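Local coordinates for protein SAM-dependent methyltransferase (Anabaena variabilis ATCC 29413, PDB 3GGD) that binds S-adenosyl-L-homocysteine and probably transfers a methyl group from S-adenosyl-L-methionine to an unspecified substrate, at residues A[130-135]-A[161-166]; A[167-172]-A[196-201]; A[219-224]-A[233-238]. All coordinates share one frame; numbering follows the deposited sequence.

Interaction 1. Residues A[130-135]-A[161-166]; sequences MRTGFH and LIELGT. With SAH (S-adenosyl-L-homocysteine), chain E; EDO (1,2-ethanediol), chain L.
The carboxylate of Glu-163 takes up three successive backbone N-H groups of the turn that follows strand 127-131. OE2 uses its syn lone pair for Gly-133 N at 2.9 Å, while OE1 is met from above the carboxylate plane by both Phe-134 N (3.0 Å) and His-135 N (2.9 Å). CG of Glu-163 lies anti to its carbonyl carbon, and a bend at chi2 (-65°) carries the acid across to the turn. Before this, the strands pair in parallel: Ile-162 N gives to Met-130 O, and Thr-132 N reaches Ile-162 O at 2.8 Å, nearly along the C=O axis.

Arg-131, stretched out from CG to NE, turns the edge of its guanidinium to the ligands. NH1 bonds OXT of S-adenosyl-L-homocysteine at 2.9 Å and also Trp-35 O; NE and NH2 hold O2 and O1 of an ethanediol, probably from the crystallisation liquor. The backbone O of Arg-131 receives the ligand's amino N at 2.8 Å. Its CG runs alongside CG2 of Ile-162.

Around this polar centre the packing is apolar. Leu-164 puts CG squarely over one face of the His-135 ring, 3.8 Å from the centroid, a CH-pi contact, while ND1 is hydrogen-bonded to Gly-197 N. The bent end of Met-130 brings CE against CD1 of Leu-161.

Strands 127-131 and 158-164 are parallel neighbours inside a Rossmann-like methyltransferase sheet, joined by helix 142-153. Three N-H donors on a buried acid probably stabilise its negative charge, and they fix the turn just beyond Arg-131, which holds both the amino and carboxylate groups of the ligand.

Interaction 2. Residues A[167-172]-A[196-201]; sequences GCIDFF and PGIFTA. With SO4 (sulfate ion), chain G.
Ile-169, in the first turn of helix 168-179, holds CG1 anti to its carbonyl carbon (chi1 -60°) and reaches the 196-201 loop, which links helices 184-190 and 201-207. CB lies beside O4 of a sulfate ion; CG1 then passes CD1 of Ile-198 at 4.2 Å, and the tip, CD1, settles 3.6 Å from the backbone O of Pro-196, with CG of that proline a little farther off.

One residue earlier, Cys-168 sends SG anti to its own backbone N (chi1 173°). This places the sulfur against CB of Pro-196 at 4.0 Å and near the carbonyl O of Gly-197. A turn further on, the ring of Phe-172 touches CG of the same proline, so Pro-196 is met by three side chains of the helix.

Gly-167 is the N-cap, and the sulfate sits at this helix start: Gly-167 N bonds O3, Ile-169 N bonds O4, and Asp-170 N bonds O1 at 2.7 Å, almost straight at 175°.

The helix and loop therefore meet mainly through apolar contacts, while the helix's leading N-H groups hold an anion that probably came from the crystallisation liquor, and its charge would suit the positive end of the helix dipole.

Interaction 3. Residues A[219-224]-A[233-238]; sequences GLFQSI and ATPPAF. With EDO (1,2-ethanediol), chain L.
Gly-219 opens the pairing by offering its O to Ala-237 N at 2.9 Å, a bond that arrives from above the carbonyl plane. Leu-220 is bridged to Pro-236 through the backbone, and its branch crosses Thr-234 obliquely, CD1 lying 3.7 Å from OG1. Over the Leu-220 carbonyl carbon sits CB of Ala-237.

Phe-221 donates its N to Pro-235 O at 2.8 Å, nearly along the C=O axis. Phe-221 O lies 3.1 Å from CA of Thr-234, in a CA-H...O contact. CG stands anti to the backbone N (chi1 -175°), which leads the ring off toward Arg-131, while CB stays behind between CG of Pro-235 and CB of Ala-237.

Gln-222 gives its N to ethanediol O1. Bent at chi2 (-82°), its side chain runs alongside Thr-234 and lays the amide over CG2, with NE2 at 3.6 Å; OE1 is hydrogen-bonded to Arg-41 NH1. At Ser-223 the hydroxyl occupies the crowded position between backbone N and carbonyl carbon, from which OG donates to Ala-233 O at 2.7 Å, in the carbonyl plane and on a lone pair. Ser-223 N adds a weak bond to the same oxygen.

The segments run in broadly opposed directions, 138° apart, with a single backbone bridge, leading into strand 237-244. Two consecutive prolines bring no N-H of their own, so the two stronger backbone bonds use Pro-235 O and Ala-237 N; Ala-233 O takes the weak one and the serine hydroxyl.

Overall arrangement
From the N terminus, interaction 1 comes first and closes the beta-alpha-beta unit of strand 127-131, helix 142-153 and strand 158-164. The chain then passes directly into helix 168-179, where interaction 2 begins; it closes the excursion through helix 184-190. Interaction 3 closes a short loop of eight residues ahead of strand 237-244. The three follow in series, neither nesting nor crossing, yet all touch. Leu-164 O to Phe-199 N and His-135 ND1 to Gly-197 N join interactions 1 and 2. Strands 158-164 and 237-244 are sheet neighbours, connecting interactions 1 and 3, and Phe-171 packs on Pro-235 between interactions 2 and 3.

Interaction 1. Residues A[130-135]-A[161-166]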
loop_
_atom_site.group_PDB
_atom_site.type_symbol
_atom_site.label_atom_id
_atom_site.label_comp_id
_atom_site.label_asym_id
_atom_site.label_seq_id
_atom_site.Cartn_x
_atom_site.Cartn_y
_atom_site.Cartn_z
HETATM N N MSE A 130 5.580 0.146 -2.592
HETATM C CA MSE A 130 4.326 0.457 -1.945
HETATM C C MSE A 130 3.170 -0.322 -2.567
HETATM O O MSE A 130 2.819 -0.146 -3.744
HETATM C CB MSE A 130 4.039 1.957 -2.010
HETATM C CG MSE A 130 2.812 2.356 -1.204
HETATM SE SE MSE A 130 2.599 4.356 -1.167
HETATM C CE MSE A 130 2.067 4.534 -2.902
ATOM N N ARG A 131 2.556 -1.167 -1.751
ATOM C CA ARG A 131 1.443 -2.006 -2.189
ATOM C C ARG A 131 0.155 -1.523 -1.495
ATOM O O ARG A 131 -0.059 -1.721 -0.282
ATOM C CB ARG A 131 1.741 -3.472 -1.863
ATOM C CG ARG A 131 0.655 -4.424 -2.370
ATOM C CD ARG A 131 1.052 -5.903 -2.135
ATOM N NE ARG A 131 0.058 -6.824 -2.688
ATOM C CZ ARG A 131 -0.932 -7.354 -1.989
ATOM N NH1 ARG A 131 -1.062 -7.065 -0.708
ATOM N NH2 ARG A 131 -1.777 -8.200 -2.571
ATOM N N THR A 132 -0.694 -0.903 -2.294
ATOM C CA THR A 132 -1.946 -0.321 -1.872
ATOM C C THR A 132 -1.791 0.650 -0.719
ATOM O O THR A 132 -2.435 0.531 0.317
ATOM C CB THR A 132 -3.040 -1.372 -1.652
ATOM O OG1 THR A 132 -2.567 -2.456 -0.826
ATOM C CG2 THR A 132 -3.525 -1.919 -3.050
ATOM N N GLY A 133 -0.925 1.633 -0.909
ATOM C CA GLY A 133 -0.749 2.668 0.101
ATOM C C GLY A 133 -1.429 3.972 -0.232
ATOM O O GLY A 133 -1.477 4.859 0.610
ATOM N N PHE A 134 -2.029 4.097 -1.423
ATOM C CA PHE A 134 -2.547 5.399 -1.866
ATOM C C PHE A 134 -4.064 5.462 -2.122
ATOM O O PHE A 134 -4.713 6.482 -1.840
ATOM C CB PHE A 134 -1.825 5.776 -3.167
ATOM C CG PHE A 134 -1.226 7.190 -3.185
ATOM C CD1 PHE A 134 -1.960 8.286 -2.832
ATOM C CD2 PHE A 134 0.057 7.393 -3.653
ATOM C CE1 PHE A 134 -1.417 9.566 -2.889
ATOM C CE2 PHE A 134 0.622 8.682 -3.707
ATOM C CZ PHE A 134 -0.132 9.761 -3.316
ATOM N N HIS A 135 -4.629 4.386 -2.680
ATOM C CA HIS A 135 -5.999 4.437 -3.211
ATOM C C HIS A 135 -7.024 4.732 -2.112
ATOM O O HIS A 135 -8.023 5.407 -2.364
ATOM C CB HIS A 135 -6.343 3.138 -3.920
ATOM C CG HIS A 135 -6.586 2.003 -2.974
ATOM N ND1 HIS A 135 -7.832 1.715 -2.465
ATOM C CD2 HIS A 135 -5.735 1.121 -2.402
ATOM C CE1 HIS A 135 -7.744 0.695 -1.628
ATOM N NE2 HIS A 135 -6.481 0.325 -1.558
ATOM N N LEU A 161 4.833 1.291 -7.220
ATOM C CA LEU A 161 3.564 1.238 -6.491
ATOM C C LEU A 161 2.502 0.483 -7.307
ATOM O O LEU A 161 2.507 0.493 -8.542
ATOM C CB LEU A 161 3.040 2.614 -6.105
ATOM C CG LEU A 161 2.448 3.552 -7.185
ATOM C CD1 LEU A 161 1.690 4.747 -6.454
ATOM C CD2 LEU A 161 3.508 4.062 -8.119
ATOM N N ILE A 162 1.645 -0.229 -6.575
ATOM C CA ILE A 162 0.506 -0.944 -7.153
ATOM C C ILE A 162 -0.702 -0.573 -6.269
ATOM O O ILE A 162 -0.646 -0.618 -5.037
ATOM C CB ILE A 162 0.770 -2.464 -7.295
ATOM C CG1 ILE A 162 -0.443 -3.127 -7.978
ATOM C CG2 ILE A 162 1.171 -3.118 -5.897
ATOM C CD1 ILE A 162 -0.306 -4.650 -8.289
ATOM N N GLU A 163 -1.754 -0.116 -6.933
ATOM C CA GLU A 163 -2.922 0.440 -6.287
ATOM C C GLU A 163 -4.175 -0.131 -6.945
ATOM O O GLU A 163 -4.101 -0.733 -8.008
ATOM C CB GLU A 163 -2.900 1.976 -6.465
ATOM C CG GLU A 163 -1.723 2.652 -5.776
ATOM C CD GLU A 163 -1.755 2.515 -4.269
ATOM O OE1 GLU A 163 -2.881 2.377 -3.715
ATOM O OE2 GLU A 163 -0.648 2.502 -3.636
ATOM N N LEU A 164 -5.324 0.066 -6.313
ATOM C CA LEU A 164 -6.586 -0.276 -6.955
ATOM C C LEU A 164 -6.823 0.817 -7.968
ATOM O O LEU A 164 -6.612 1.993 -7.663
ATOM C CB LEU A 164 -7.721 -0.399 -5.941
ATOM C CG LEU A 164 -7.509 -1.481 -4.852
ATOM C CD1 LEU A 164 -8.780 -1.731 -4.009
ATOM C CD2 LEU A 164 -7.010 -2.795 -5.451
ATOM N N GLY A 165 -7.222 0.422 -9.171
ATOM C CA GLY A 165 -7.354 1.343 -10.276
ATOM C C GLY A 165 -8.790 1.615 -10.696
ATOM O O GLY A 165 -9.755 1.271 -9.992
ATOM N N THR A 166 -8.918 2.285 -11.831
ATOM C CA THR A 166 -10.223 2.596 -12.411
ATOM C C THR A 166 -11.014 1.301 -12.482
ATOM O O THR A 166 -10.487 0.240 -12.881
ATOM C CB THR A 166 -10.067 3.192 -13.825
ATOM O OG1 THR A 166 -9.225 4.336 -13.721
ATOM C CG2 THR A 166 -11.428 3.590 -14.442
HETATM N N SAH E . 1.389 -2.762 1.888
HETATM C CA SAH E . 0.715 -3.684 2.841
HETATM C CB SAH E . -0.532 -3.074 3.515
HETATM C CG SAH E . -1.672 -2.527 2.637
HETATM S SD SAH E . -3.084 -1.946 3.594
HETATM C C SAH E . 0.335 -4.998 2.176
HETATM O O SAH E . 0.134 -6.023 2.875
HETATM O OXT SAH E . 0.195 -5.062 0.955
HETATM C "C5'" SAH E . -2.731 -0.213 3.690
HETATM C "C4'" SAH E . -1.661 0.124 4.769
HETATM O "O4'" SAH E . -1.401 1.548 4.769
HETATM C "C3'" SAH E . -2.026 -0.202 6.229
HETATM O "O3'" SAH E . -1.040 -0.989 6.875
HETATM C "C2'" SAH E . -2.107 1.157 6.914
HETATM O "O2'" SAH E . -1.874 1.163 8.338
HETATM C "C1'" SAH E . -1.131 1.981 6.095
HETATM N N9 SAH E . -1.325 3.431 6.222
HETATM C C8 SAH E . -2.533 4.058 6.212
HETATM N N7 SAH E . -2.360 5.386 6.317
HETATM C C5 SAH E . -1.013 5.601 6.409
HETATM C C6 SAH E . -0.177 6.781 6.602
HETATM N N6 SAH E . -0.829 7.962 6.708
HETATM N N1 SAH E . 1.155 6.656 6.694
HETATM C C2 SAH E . 1.740 5.418 6.613
HETATM N N3 SAH E . 1.013 4.312 6.457
HETATM C C4 SAH E . -0.332 4.335 6.378
HETATM C C1 EDO L . -1.054 -8.107 -6.610
HETATM O O1 EDO L . -1.456 -8.907 -5.484
HETATM C C2 EDO L . 0.471 -7.798 -6.608
HETATM O O2 EDO L . 0.985 -7.306 -5.332
#

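Interaction 2. Residues A[167-172]-A[196-201]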
loop_
_atom_site.group_PDB
_atom_site.type_symbol
_atom_site.label_atom_id
_atom_site.label_comp_id
_atom_site.label_asym_id
_atom_site.label_seq_id
_atom_site.Cartn_x
_atom_site.Cartn_y
_atom_site.Cartn_z
ATOM N N GLY A 167 -12.265 1.382 -12.066
ATOM C CA GLY A 167 -13.108 0.197 -12.046
ATOM C C GLY A 167 -13.219 -0.395 -10.663
ATOM O O GLY A 167 -14.069 -1.220 -10.413
ATOM N N CYS A 168 -12.387 0.061 -9.742
ATOM C CA CYS A 168 -12.414 -0.480 -8.380
ATOM C C CYS A 168 -13.812 -0.480 -7.751
ATOM O O CYS A 168 -14.255 -1.492 -7.209
ATOM C CB CYS A 168 -11.462 0.317 -7.476
ATOM S SG CYS A 168 -11.581 -0.156 -5.672
ATOM N N ILE A 169 -14.471 0.675 -7.777
ATOM C CA ILE A 169 -15.772 0.836 -7.105
ATOM C C ILE A 169 -16.852 0.017 -7.828
ATOM O O ILE A 169 -17.660 -0.631 -7.178
ATOM C CB ILE A 169 -16.149 2.353 -6.927
ATOM C CG1 ILE A 169 -15.076 3.083 -6.073
ATOM C CG2 ILE A 169 -17.585 2.545 -6.372
ATOM C CD1 ILE A 169 -14.751 2.489 -4.705
ATOM N N ASP A 170 -16.852 0.032 -9.160
ATOM C CA ASP A 170 -17.754 -0.819 -9.905
ATOM C C ASP A 170 -17.550 -2.312 -9.587
ATOM O O ASP A 170 -18.489 -3.075 -9.489
ATOM C CB ASP A 170 -17.530 -0.640 -11.392
ATOM C CG ASP A 170 -18.084 0.683 -11.935
ATOM O OD1 ASP A 170 -18.878 1.381 -11.248
ATOM O OD2 ASP A 170 -17.713 1.004 -13.086
ATOM N N PHE A 171 -16.301 -2.720 -9.479
ATOM C CA PHE A 171 -15.972 -4.091 -9.171
ATOM C C PHE A 171 -16.637 -4.521 -7.857
ATOM O O PHE A 171 -17.324 -5.541 -7.793
ATOM C CB PHE A 171 -14.448 -4.249 -9.060
ATOM C CG PHE A 171 -14.025 -5.610 -8.592
ATOM C CD1 PHE A 171 -13.854 -6.644 -9.496
ATOM C CD2 PHE A 171 -13.831 -5.856 -7.246
ATOM C CE1 PHE A 171 -13.478 -7.912 -9.057
ATOM C CE2 PHE A 171 -13.476 -7.111 -6.803
ATOM C CZ PHE A 171 -13.307 -8.146 -7.729
ATOM N N PHE A 172 -16.433 -3.727 -6.811
ATOM C CA PHE A 172 -17.016 -4.067 -5.516
ATOM C C PHE A 172 -18.547 -3.964 -5.501
ATOM O O PHE A 172 -19.226 -4.804 -4.908
ATOM C CB PHE A 172 -16.382 -3.262 -4.387
ATOM C CG PHE A 172 -15.012 -3.716 -4.039
ATOM C CD1 PHE A 172 -14.809 -4.987 -3.535
ATOM C CD2 PHE A 172 -13.926 -2.880 -4.202
ATOM C CE1 PHE A 172 -13.556 -5.423 -3.240
ATOM C CE2 PHE A 172 -12.637 -3.303 -3.899
ATOM C CZ PHE A 172 -12.441 -4.560 -3.406
ATOM N N PRO A 196 -12.111 1.826 0.108
ATOM C CA PRO A 196 -11.227 1.651 -1.034
ATOM C C PRO A 196 -11.487 2.802 -1.985
ATOM O O PRO A 196 -12.598 3.346 -2.010
ATOM C CB PRO A 196 -11.702 0.328 -1.653
ATOM C CG PRO A 196 -13.131 0.252 -1.304
ATOM C CD PRO A 196 -13.262 0.910 0.062
ATOM N N GLY A 197 -10.480 3.145 -2.781
ATOM C CA GLY A 197 -10.622 4.187 -3.785
ATOM C C GLY A 197 -9.901 3.812 -5.062
ATOM O O GLY A 197 -9.636 2.627 -5.321
ATOM N N ILE A 198 -9.565 4.846 -5.844
ATOM C CA ILE A 198 -9.019 4.718 -7.214
ATOM C C ILE A 198 -7.716 5.525 -7.380
ATOM O O ILE A 198 -7.703 6.696 -7.030
ATOM C CB ILE A 198 -10.065 5.283 -8.230
ATOM C CG1 ILE A 198 -11.430 4.577 -8.088
ATOM C CG2 ILE A 198 -9.564 5.182 -9.691
ATOM C CD1 ILE A 198 -12.626 5.403 -8.627
ATOM N N PHE A 199 -6.645 4.926 -7.925
ATOM C CA PHE A 199 -5.424 5.651 -8.240
ATOM C C PHE A 199 -5.069 5.354 -9.704
ATOM O O PHE A 199 -5.065 4.192 -10.125
ATOM C CB PHE A 199 -4.289 5.259 -7.291
ATOM C CG PHE A 199 -3.133 6.201 -7.321
ATOM C CD1 PHE A 199 -2.089 6.002 -8.212
ATOM C CD2 PHE A 199 -3.101 7.292 -6.487
ATOM C CE1 PHE A 199 -1.032 6.865 -8.256
ATOM C CE2 PHE A 199 -2.043 8.193 -6.522
ATOM C CZ PHE A 199 -0.997 7.968 -7.394
ATOM N N THR A 200 -4.784 6.399 -10.473
ATOM C CA THR A 200 -4.581 6.291 -11.913
ATOM C C THR A 200 -3.281 6.928 -12.425
ATOM O O THR A 200 -2.557 7.641 -11.685
ATOM C CB THR A 200 -5.713 7.031 -12.633
ATOM O OG1 THR A 200 -5.524 8.433 -12.445
ATOM C CG2 THR A 200 -7.120 6.645 -12.094
ATOM N N ALA A 201 -3.011 6.721 -13.711
ATOM C CA ALA A 201 -1.889 7.354 -14.390
ATOM C C ALA A 201 -2.039 8.857 -14.245
ATOM O O ALA A 201 -1.054 9.583 -14.109
ATOM C CB ALA A 201 -1.857 6.973 -15.907
HETATM S S SO4 G . -14.799 3.187 -10.498
HETATM O O1 SO4 G . -15.253 1.794 -10.498
HETATM O O2 SO4 G . -15.928 4.101 -10.739
HETATM O O3 SO4 G . -13.672 3.386 -11.444
HETATM O O4 SO4 G . -14.312 3.517 -9.155
#

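Interaction 3. Residues A[219-224]-A[233-238]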
loop_
_atom_site.group_PDB
_atom_site.type_symbol
_atom_site.label_atom_id
_atom_site.label_comp_id
_atom_site.label_asym_id
_atom_site.label_seq_id
_atom_site.Cartn_x
_atom_site.Cartn_y
_atom_site.Cartn_z
ATOM N N GLY A 219 -3.449 -4.830 -14.887
ATOM C CA GLY A 219 -3.595 -6.158 -14.279
ATOM C C GLY A 219 -4.533 -6.201 -13.077
ATOM O O GLY A 219 -5.433 -5.370 -12.929
ATOM N N LEU A 220 -4.295 -7.192 -12.223
ATOM C CA LEU A 220 -5.168 -7.513 -11.110
ATOM C C LEU A 220 -4.466 -7.334 -9.767
ATOM O O LEU A 220 -3.218 -7.369 -9.671
ATOM C CB LEU A 220 -5.656 -8.952 -11.245
ATOM C CG LEU A 220 -6.415 -9.279 -12.535
ATOM C CD1 LEU A 220 -6.702 -10.808 -12.604
ATOM C CD2 LEU A 220 -7.715 -8.424 -12.741
ATOM N N PHE A 221 -5.277 -7.097 -8.737
ATOM C CA PHE A 221 -4.793 -7.037 -7.362
ATOM C C PHE A 221 -5.345 -8.257 -6.658
ATOM O O PHE A 221 -6.518 -8.581 -6.815
ATOM C CB PHE A 221 -5.259 -5.784 -6.641
ATOM C CG PHE A 221 -4.684 -5.648 -5.273
ATOM C CD1 PHE A 221 -3.399 -5.159 -5.099
ATOM C CD2 PHE A 221 -5.410 -6.039 -4.152
ATOM C CE1 PHE A 221 -2.843 -5.064 -3.818
ATOM C CE2 PHE A 221 -4.879 -5.927 -2.880
ATOM C CZ PHE A 221 -3.593 -5.442 -2.707
ATOM N N GLN A 222 -4.510 -8.954 -5.907
ATOM C CA GLN A 222 -4.958 -10.191 -5.270
ATOM C C GLN A 222 -5.401 -10.034 -3.823
ATOM O O GLN A 222 -4.631 -9.559 -2.978
ATOM C CB GLN A 222 -3.849 -11.210 -5.341
ATOM C CG GLN A 222 -3.406 -11.489 -6.750
ATOM C CD GLN A 222 -4.287 -12.478 -7.486
ATOM O OE1 GLN A 222 -4.863 -13.417 -6.896
ATOM N NE2 GLN A 222 -4.366 -12.287 -8.804
ATOM N N SER A 223 -6.638 -10.439 -3.547
ATOM C CA SER A 223 -7.199 -10.422 -2.205
ATOM C C SER A 223 -7.300 -11.864 -1.696
ATOM O O SER A 223 -7.048 -12.800 -2.445
ATOM C CB SER A 223 -8.596 -9.771 -2.180
ATOM O OG SER A 223 -9.638 -10.687 -2.454
ATOM N N ILE A 224 -7.684 -12.032 -0.437
ATOM C CA ILE A 224 -7.845 -13.370 0.151
ATOM C C ILE A 224 -9.337 -13.760 0.195
ATOM O O ILE A 224 -9.700 -14.823 0.686
ATOM C CB ILE A 224 -7.251 -13.455 1.593
ATOM C CG1 ILE A 224 -8.062 -12.567 2.572
ATOM C CG2 ILE A 224 -5.803 -13.096 1.565
ATOM C CD1 ILE A 224 -7.940 -12.936 4.019
ATOM N N ALA A 233 -11.296 -13.055 -5.131
ATOM C CA ALA A 233 -11.704 -11.747 -5.667
ATOM C C ALA A 233 -10.451 -10.946 -6.009
ATOM O O ALA A 233 -9.552 -10.746 -5.154
ATOM C CB ALA A 233 -12.583 -10.989 -4.685
ATOM N N THR A 234 -10.381 -10.507 -7.267
ATOM C CA THR A 234 -9.226 -9.781 -7.769
ATOM C C THR A 234 -9.651 -8.451 -8.447
ATOM O O THR A 234 -9.893 -8.406 -9.655
ATOM C CB THR A 234 -8.432 -10.622 -8.796
ATOM O OG1 THR A 234 -9.274 -10.917 -9.909
ATOM C CG2 THR A 234 -7.875 -11.929 -8.207
ATOM N N PRO A 235 -9.739 -7.377 -7.672
ATOM C CA PRO A 235 -10.069 -6.079 -8.267
ATOM C C PRO A 235 -9.003 -5.555 -9.245
ATOM O O PRO A 235 -7.839 -5.980 -9.202
ATOM C CB PRO A 235 -10.161 -5.146 -7.055
ATOM C CG PRO A 235 -9.356 -5.831 -5.970
ATOM C CD PRO A 235 -9.532 -7.298 -6.216
ATOM N N PRO A 236 -9.397 -4.621 -10.127
ATOM C CA PRO A 236 -8.449 -4.083 -11.105
ATOM C C PRO A 236 -7.381 -3.244 -10.435
ATOM O O PRO A 236 -7.670 -2.499 -9.484
ATOM C CB PRO A 236 -9.324 -3.245 -12.032
ATOM C CG PRO A 236 -10.548 -2.896 -11.228
ATOM C CD PRO A 236 -10.752 -4.046 -10.277
ATOM N N ALA A 237 -6.154 -3.381 -10.944
ATOM C CA ALA A 237 -4.963 -2.727 -10.403
ATOM C C ALA A 237 -4.391 -1.726 -11.399
ATOM O O ALA A 237 -4.683 -1.754 -12.596
ATOM C CB ALA A 237 -3.900 -3.769 -10.024
ATOM N N PHE A 238 -3.610 -0.807 -10.866
ATOM C CA PHE A 238 -2.809 0.120 -11.628
ATOM C C PHE A 238 -1.451 0.058 -10.961
ATOM O O PHE A 238 -1.373 0.134 -9.727
ATOM C CB PHE A 238 -3.312 1.578 -11.524
ATOM C CG PHE A 238 -2.297 2.583 -11.981
ATOM C CD1 PHE A 238 -2.094 2.810 -13.313
ATOM C CD2 PHE A 238 -1.492 3.240 -11.079
ATOM C CE1 PHE A 238 -1.142 3.682 -13.753
ATOM C CE2 PHE A 238 -0.530 4.143 -11.528
ATOM C CZ PHE A 238 -0.362 4.329 -12.881
HETATM C C1 EDO L . -1.054 -8.107 -6.610
HETATM O O1 EDO L . -1.456 -8.907 -5.484
HETATM C C2 EDO L . 0.471 -7.798 -6.608
HETATM O O2 EDO L . 0.985 -7.306 -5.332
#